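Hypothetical 13.2 KDA protein (Sulfolobus virus-like particle ssv1, PDB 2VQC) is a winged-helix protein that probably binds DNA and is essential for the function of the virus that encodes it. Local coordinates at residues D62-Q67 and T73-I78; K15-M20 and Q50-A55. All blocks are in the same frame, centred on the assembly; numbering follows the deposited sequence.

Interaction 1: D62-Q67 and T73-I78; sequences DECEVQ and TTFKWI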
loop_
_atom_site.group_PDB
_atom_site.type_symbol
_atom_site.label_atom_id
_atom_site.label_comp_id
_atom_site.label_asym_id
_atom_site.label_seq_id
_atom_site.Cartn_x
_atom_site.Cartn_y
_atom_site.Cartn_z
ATOM N N ASP A 62 -7.000 11.044 -7.584
ATOM C CA ASP A 62 -6.269 12.309 -7.736
ATOM C C ASP A 62 -5.018 12.411 -6.847
ATOM O O ASP A 62 -4.191 13.298 -7.055
ATOM C CB ASP A 62 -7.195 13.502 -7.461
ATOM C CG ASP A 62 -7.765 13.494 -6.052
ATOM O OD1 ASP A 62 -8.282 12.437 -5.622
ATOM O OD2 ASP A 62 -7.703 14.545 -5.380
ATOM N N GLU A 63 -4.894 11.518 -5.862
ATOM C CA GLU A 63 -3.749 11.500 -4.934
ATOM C C GLU A 63 -2.824 10.311 -5.164
ATOM O O GLU A 63 -1.603 10.441 -5.085
ATOM C CB GLU A 63 -4.233 11.422 -3.484
ATOM C CG GLU A 63 -5.126 12.561 -3.032
ATOM C CD GLU A 63 -5.550 12.433 -1.575
ATOM O OE1 GLU A 63 -5.400 11.338 -0.992
ATOM O OE2 GLU A 63 -6.035 13.433 -1.008
ATOM N N CYS A 64 -3.418 9.147 -5.399
ATOM C CA CYS A 64 -2.683 7.895 -5.470
ATOM C C CYS A 64 -2.844 7.240 -6.837
ATOM O O CYS A 64 -3.889 7.351 -7.487
ATOM C CB CYS A 64 -3.163 6.924 -4.383
ATOM S SG CYS A 64 -2.203 5.376 -4.368
ATOM N N GLU A 65 -1.795 6.545 -7.258
ATOM C CA GLU A 65 -1.790 5.825 -8.518
ATOM C C GLU A 65 -1.215 4.436 -8.287
ATOM O O GLU A 65 -0.092 4.292 -7.793
ATOM C CB GLU A 65 -0.937 6.575 -9.535
ATOM C CG GLU A 65 -1.111 6.094 -10.963
ATOM C CD GLU A 65 -0.137 6.748 -11.920
ATOM O OE1 GLU A 65 0.912 7.249 -11.460
ATOM O OE2 GLU A 65 -0.415 6.753 -13.137
ATOM N N VAL A 66 -1.993 3.416 -8.629
ATOM C CA VAL A 66 -1.532 2.043 -8.542
ATOM C C VAL A 66 -0.891 1.692 -9.880
ATOM O O VAL A 66 -1.582 1.568 -10.895
ATOM C CB VAL A 66 -2.686 1.074 -8.225
ATOM C CG1 VAL A 66 -2.164 -0.359 -8.102
ATOM C CG2 VAL A 66 -3.402 1.502 -6.947
ATOM N N GLN A 67 0.432 1.561 -9.881
ATOM C CA GLN A 67 1.167 1.179 -11.079
ATOM C C GLN A 67 1.353 -0.333 -11.091
ATOM O O GLN A 67 2.379 -0.851 -10.654
ATOM C CB GLN A 67 2.512 1.905 -11.138
ATOM C CG GLN A 67 2.366 3.418 -11.225
ATOM C CD GLN A 67 3.692 4.151 -11.267
ATOM O OE1 GLN A 67 4.747 3.582 -10.976
ATOM N NE2 GLN A 67 3.644 5.426 -11.628
ATOM N N THR A 73 3.416 -4.649 -8.346
ATOM C CA THR A 73 2.511 -3.555 -7.996
ATOM C C THR A 73 3.264 -2.477 -7.220
ATOM O O THR A 73 3.955 -2.770 -6.238
ATOM C CB THR A 73 1.330 -4.050 -7.130
ATOM O OG1 THR A 73 0.635 -5.103 -7.812
ATOM C CG2 THR A 73 0.359 -2.911 -6.822
ATOM N N THR A 74 3.126 -1.234 -7.672
ATOM C CA THR A 74 3.790 -0.100 -7.042
ATOM C C THR A 74 2.796 1.041 -6.876
ATOM O O THR A 74 2.163 1.464 -7.840
ATOM C CB THR A 74 4.987 0.394 -7.887
ATOM O OG1 THR A 74 5.827 -0.715 -8.240
ATOM C CG2 THR A 74 5.807 1.431 -7.120
ATOM N N PHE A 75 2.663 1.533 -5.651
ATOM C CA PHE A 75 1.806 2.671 -5.358
ATOM C C PHE A 75 2.635 3.938 -5.479
ATOM O O PHE A 75 3.751 4.004 -4.968
ATOM C CB PHE A 75 1.217 2.539 -3.954
ATOM C CG PHE A 75 0.429 1.279 -3.758
ATOM C CD1 PHE A 75 -0.925 1.245 -4.043
ATOM C CD2 PHE A 75 1.052 0.112 -3.328
ATOM C CE1 PHE A 75 -1.657 0.071 -3.880
ATOM C CE2 PHE A 75 0.329 -1.065 -3.165
ATOM C CZ PHE A 75 -1.030 -1.083 -3.442
ATOM N N LYS A 76 2.093 4.935 -6.169
ATOM C CA LYS A 76 2.781 6.203 -6.361
ATOM C C LYS A 76 1.906 7.366 -5.913
ATOM O O LYS A 76 0.729 7.443 -6.264
ATOM C CB LYS A 76 3.176 6.381 -7.828
ATOM C CG LYS A 76 3.955 7.662 -8.099
ATOM C CD LYS A 76 4.651 7.625 -9.447
ATOM C CE LYS A 76 5.573 8.819 -9.623
ATOM N NZ LYS A 76 6.442 8.680 -10.831
ATOM N N TRP A 77 2.497 8.263 -5.131
ATOM C CA TRP A 77 1.843 9.497 -4.723
ATOM C C TRP A 77 1.940 10.513 -5.870
ATOM O O TRP A 77 3.038 10.848 -6.309
ATOM C CB TRP A 77 2.508 10.050 -3.459
ATOM C CG TRP A 77 1.722 11.133 -2.812
ATOM C CD1 TRP A 77 1.975 12.471 -2.861
ATOM C CD2 TRP A 77 0.535 10.973 -2.029
ATOM N NE1 TRP A 77 1.022 13.156 -2.150
ATOM C CE2 TRP A 77 0.126 12.260 -1.627
ATOM C CE3 TRP A 77 -0.223 9.867 -1.628
ATOM C CZ2 TRP A 77 -1.008 12.473 -0.837
ATOM C CZ3 TRP A 77 -1.348 10.077 -0.840
ATOM C CH2 TRP A 77 -1.729 11.369 -0.456
ATOM N N ILE A 78 0.793 10.992 -6.353
ATOM C CA ILE A 78 0.754 11.874 -7.523
ATOM C C ILE A 78 0.036 13.200 -7.273
ATOM O O ILE A 78 -0.217 13.948 -8.215
ATOM C CB ILE A 78 0.101 11.161 -8.737
ATOM C CG1 ILE A 78 -1.313 10.679 -8.392
ATOM C CG2 ILE A 78 0.967 9.991 -9.191
ATOM C CD1 ILE A 78 -2.166 10.397 -9.603
#
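Thr73 meets Val66 through methyl groups, Thr73 CG2 lying 3.8 Å from Val66 CG1. Thr74 forms a hydrogen-bonded antiparallel pair with Gln67. Gln67 N reaches Thr74 O at 2.7 Å, whereas the return bond from Thr74 N to Gln67 O is longer.

Phe75 faces Val66 in a non-hydrogen-bonded pair. The two side chains run side by side, and Val66 CG2 sits obliquely to the ring, 3.8 Å from Phe75 CE1. Cys64 SG approaches the same ring at its edge; the sulfur stands anti to the backbone N (chi1 -177°), on the face shared with Val66, Phe75 and Trp77, and forms the disulfide with Cys57.

Lys76, on the other face, exchanges two backbone bonds with Glu65. Its extended chain crosses the nitrogen end of the Gln67 amide obliquely, with Gln67 NE2 3.3 Å from Lys76 CD. That amide also donates to Glu65 OE1 from above the carboxylate plane, a 3.3 Å bond that ties together two residues of one strand.

Trp77 pairs with Cys64, and its indole carries Glu63 over one face: Glu63 CB stands 4.3 Å from the centroid of the six-membered ring of Trp77, a CH-pi contact. The Glu63 carboxylate, turned 43° from the ring, forms a hydrogen bond with Tyr21 OH at OE1 and a salt bridge with Lys79 at OE2. Just past the strand, Ile78 N gives a nearly straight bond (175°) to Glu63 O, while Ile78 CG2 rests 3.6 Å from Glu65 OE1.

Antiparallel strands joined by a short connection, with one face laid on the helices, form the beta hairpin, or wing, of a winged-helix domain.

Interaction 2: K15-M20 and Q50-A55; sequences KMAEIM and QRALKA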
loop_
_atom_site.group_PDB
_atom_site.type_symbol
_atom_site.label_atom_id
_atom_site.label_comp_id
_atom_site.label_asym_id
_atom_site.label_seq_id
_atom_site.Cartn_x
_atom_site.Cartn_y
_atom_site.Cartn_z
ATOM N N LYS A 15 -7.259 -0.902 8.503
ATOM C CA LYS A 15 -6.570 -0.012 9.444
ATOM C C LYS A 15 -5.059 0.024 9.194
ATOM O O LYS A 15 -4.431 1.080 9.315
ATOM C CB LYS A 15 -6.831 -0.428 10.891
ATOM C CG LYS A 15 -8.239 -0.161 11.382
ATOM C CD LYS A 15 -8.385 -0.619 12.828
ATOM C CE LYS A 15 -9.793 -0.419 13.369
ATOM N NZ LYS A 15 -9.908 -0.958 14.752
HETATM N N MSE A 16 -4.489 -1.126 8.833
HETATM C CA MSE A 16 -3.060 -1.227 8.527
HETATM C C MSE A 16 -2.736 -0.477 7.245
HETATM O O MSE A 16 -1.680 0.149 7.132
HETATM C CB MSE A 16 -2.632 -2.687 8.329
HETATM C CG MSE A 16 -3.094 -3.668 9.384
HETATM SE SE MSE A 16 -2.012 -3.672 10.964
HETATM C CE MSE A 16 -2.638 -1.987 11.765
ATOM N N ALA A 17 -3.639 -0.581 6.271
ATOM C CA ALA A 17 -3.467 0.073 4.976
ATOM C C ALA A 17 -3.527 1.589 5.099
ATOM O O ALA A 17 -2.828 2.293 4.370
ATOM C CB ALA A 17 -4.509 -0.417 3.991
ATOM N N GLU A 18 -4.361 2.087 6.016
ATOM C CA GLU A 18 -4.427 3.525 6.308
ATOM C C GLU A 18 -3.081 4.030 6.817
ATOM O O GLU A 18 -2.664 5.139 6.486
ATOM C CB GLU A 18 -5.531 3.843 7.331
ATOM C CG GLU A 18 -6.950 3.733 6.772
ATOM C CD GLU A 18 -8.032 3.996 7.819
ATOM O OE1 GLU A 18 -7.955 3.423 8.929
ATOM O OE2 GLU A 18 -8.973 4.766 7.527
ATOM N N ILE A 19 -2.400 3.212 7.616
ATOM C CA ILE A 19 -1.061 3.565 8.099
ATOM C C ILE A 19 -0.116 3.677 6.903
ATOM O O ILE A 19 0.628 4.652 6.783
ATOM C CB ILE A 19 -0.520 2.546 9.130
ATOM C CG1 ILE A 19 -1.425 2.515 10.369
ATOM C CG2 ILE A 19 0.913 2.892 9.551
ATOM C CD1 ILE A 19 -1.066 1.438 11.365
HETATM N N MSE A 20 -0.175 2.695 6.008
HETATM C CA MSE A 20 0.681 2.697 4.826
HETATM C C MSE A 20 0.365 3.866 3.893
HETATM O O MSE A 20 1.264 4.397 3.255
HETATM C CB MSE A 20 0.552 1.384 4.051
HETATM C CG MSE A 20 1.006 0.129 4.794
HETATM SE SE MSE A 20 2.806 0.198 5.591
HETATM C CE MSE A 20 2.315 1.176 7.142
ATOM N N GLN A 50 -1.881 -4.944 1.293
ATOM C CA GLN A 50 -1.726 -4.384 -0.047
ATOM C C GLN A 50 -3.059 -4.319 -0.792
ATOM O O GLN A 50 -3.340 -3.351 -1.497
ATOM C CB GLN A 50 -0.732 -5.206 -0.866
ATOM C CG GLN A 50 -0.607 -4.743 -2.303
ATOM C CD GLN A 50 0.581 -5.343 -3.010
ATOM O OE1 GLN A 50 1.720 -4.931 -2.789
ATOM N NE2 GLN A 50 0.325 -6.319 -3.877
ATOM N N ARG A 51 -3.872 -5.358 -0.643
ATOM C CA ARG A 51 -5.193 -5.377 -1.259
ATOM C C ARG A 51 -6.086 -4.252 -0.713
ATOM O O ARG A 51 -6.801 -3.600 -1.477
ATOM C CB ARG A 51 -5.852 -6.741 -1.063
ATOM C CG ARG A 51 -7.093 -6.926 -1.891
ATOM C CD ARG A 51 -7.424 -8.393 -2.086
ATOM N NE ARG A 51 -7.811 -9.063 -0.842
ATOM C CZ ARG A 51 -7.149 -10.065 -0.253
ATOM N NH1 ARG A 51 -6.019 -10.558 -0.765
ATOM N NH2 ARG A 51 -7.630 -10.589 0.871
ATOM N N ALA A 52 -6.029 -4.020 0.599
ATOM C CA ALA A 52 -6.799 -2.934 1.221
ATOM C C ALA A 52 -6.226 -1.557 0.853
ATOM O O ALA A 52 -6.975 -0.591 0.681
ATOM C CB ALA A 52 -6.855 -3.110 2.732
ATOM N N LEU A 53 -4.904 -1.473 0.725
ATOM C CA LEU A 53 -4.239 -0.237 0.294
ATOM C C LEU A 53 -4.666 0.150 -1.121
ATOM O O LEU A 53 -4.901 1.323 -1.402
ATOM C CB LEU A 53 -2.717 -0.401 0.355
ATOM C CG LEU A 53 -1.836 0.806 0.010
ATOM C CD1 LEU A 53 -2.232 2.071 0.783
ATOM C CD2 LEU A 53 -0.384 0.454 0.282
ATOM N N LYS A 54 -4.767 -0.843 -2.000
ATOM C CA LYS A 54 -5.258 -0.633 -3.361
ATOM C C LYS A 54 -6.681 -0.060 -3.357
ATOM O O LYS A 54 -6.998 0.834 -4.150
ATOM C CB LYS A 54 -5.197 -1.952 -4.145
ATOM C CG LYS A 54 -5.564 -1.858 -5.620
ATOM C CD LYS A 54 -5.488 -3.230 -6.278
ATOM C CE LYS A 54 -6.155 -3.249 -7.650
ATOM N NZ LYS A 54 -5.405 -2.451 -8.662
ATOM N N ALA A 55 -7.530 -0.564 -2.460
ATOM C CA ALA A 55 -8.901 -0.063 -2.332
ATOM C C ALA A 55 -8.924 1.403 -1.879
ATOM O O ALA A 55 -9.698 2.196 -2.410
ATOM C CB ALA A 55 -9.715 -0.936 -1.382
#
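Ala17 points its methyl group straight at the backbone of the helix that carries Ala52 and Leu53. Ala17 CB lies 3.5 Å from Leu53 N and touches Ala52 CB at 3.8 Å, entering over the peptide that links these two residues. With so short a side chain at the crossing, the local helix axes come within 8.1 Å of each other, at an angle of -66°.

The Leu53 side chain leaves its helix beside Ala17 instead of meeting it head-on. Its CG is anti to the backbone N (chi1 -177°), which carries the two methyls along the flank of the other helix. Leu53 CD1 comes to rest 3.6 Å from Ala17 O, and the other branch reaches the next turn, with Leu53 CD2 4.0 Å from Met20 CB.

Met20, a selenomethionine here, starts toward Leu53 but then turns off. CB makes the contact; beyond it, bends at chi2 and chi3 lead the selenium end away. No hydrogen bond crosses between the segments; the contact is van der Waals packing of aliphatic carbons on each other and on backbone atoms.

The Met20 side chain packs on Ile35, Gln38 and Phe39, placing helix 32-39 beside this crossing. Ile56 extends the contact of Ala17 along helix 43-59, and Leu53 meets Leu30 of strand 29-30 and Phe75 of strand 73-77, where the helices join the sheet.

How the interactions relate
Interaction 2 comes first along the chain, packing helix 13-27 against helix 43-59; interaction 1 follows directly, in the hairpin that helix 43-59 leads into. Their centres are 12 Å apart, yet they touch through Phe75, whose ring lies against helix 43-59: Phe75 CE1 is 3.7 Å from Lys54 CA, and Phe75 CE2 is 3.8 Å from Leu53 CD2. Leu53 thus belongs both to the helix crossing and to the seat of the sheet. Together the contacts build one compact winged-helix core, in which the hairpin is held to helix 43-59 covalently as well as by packing.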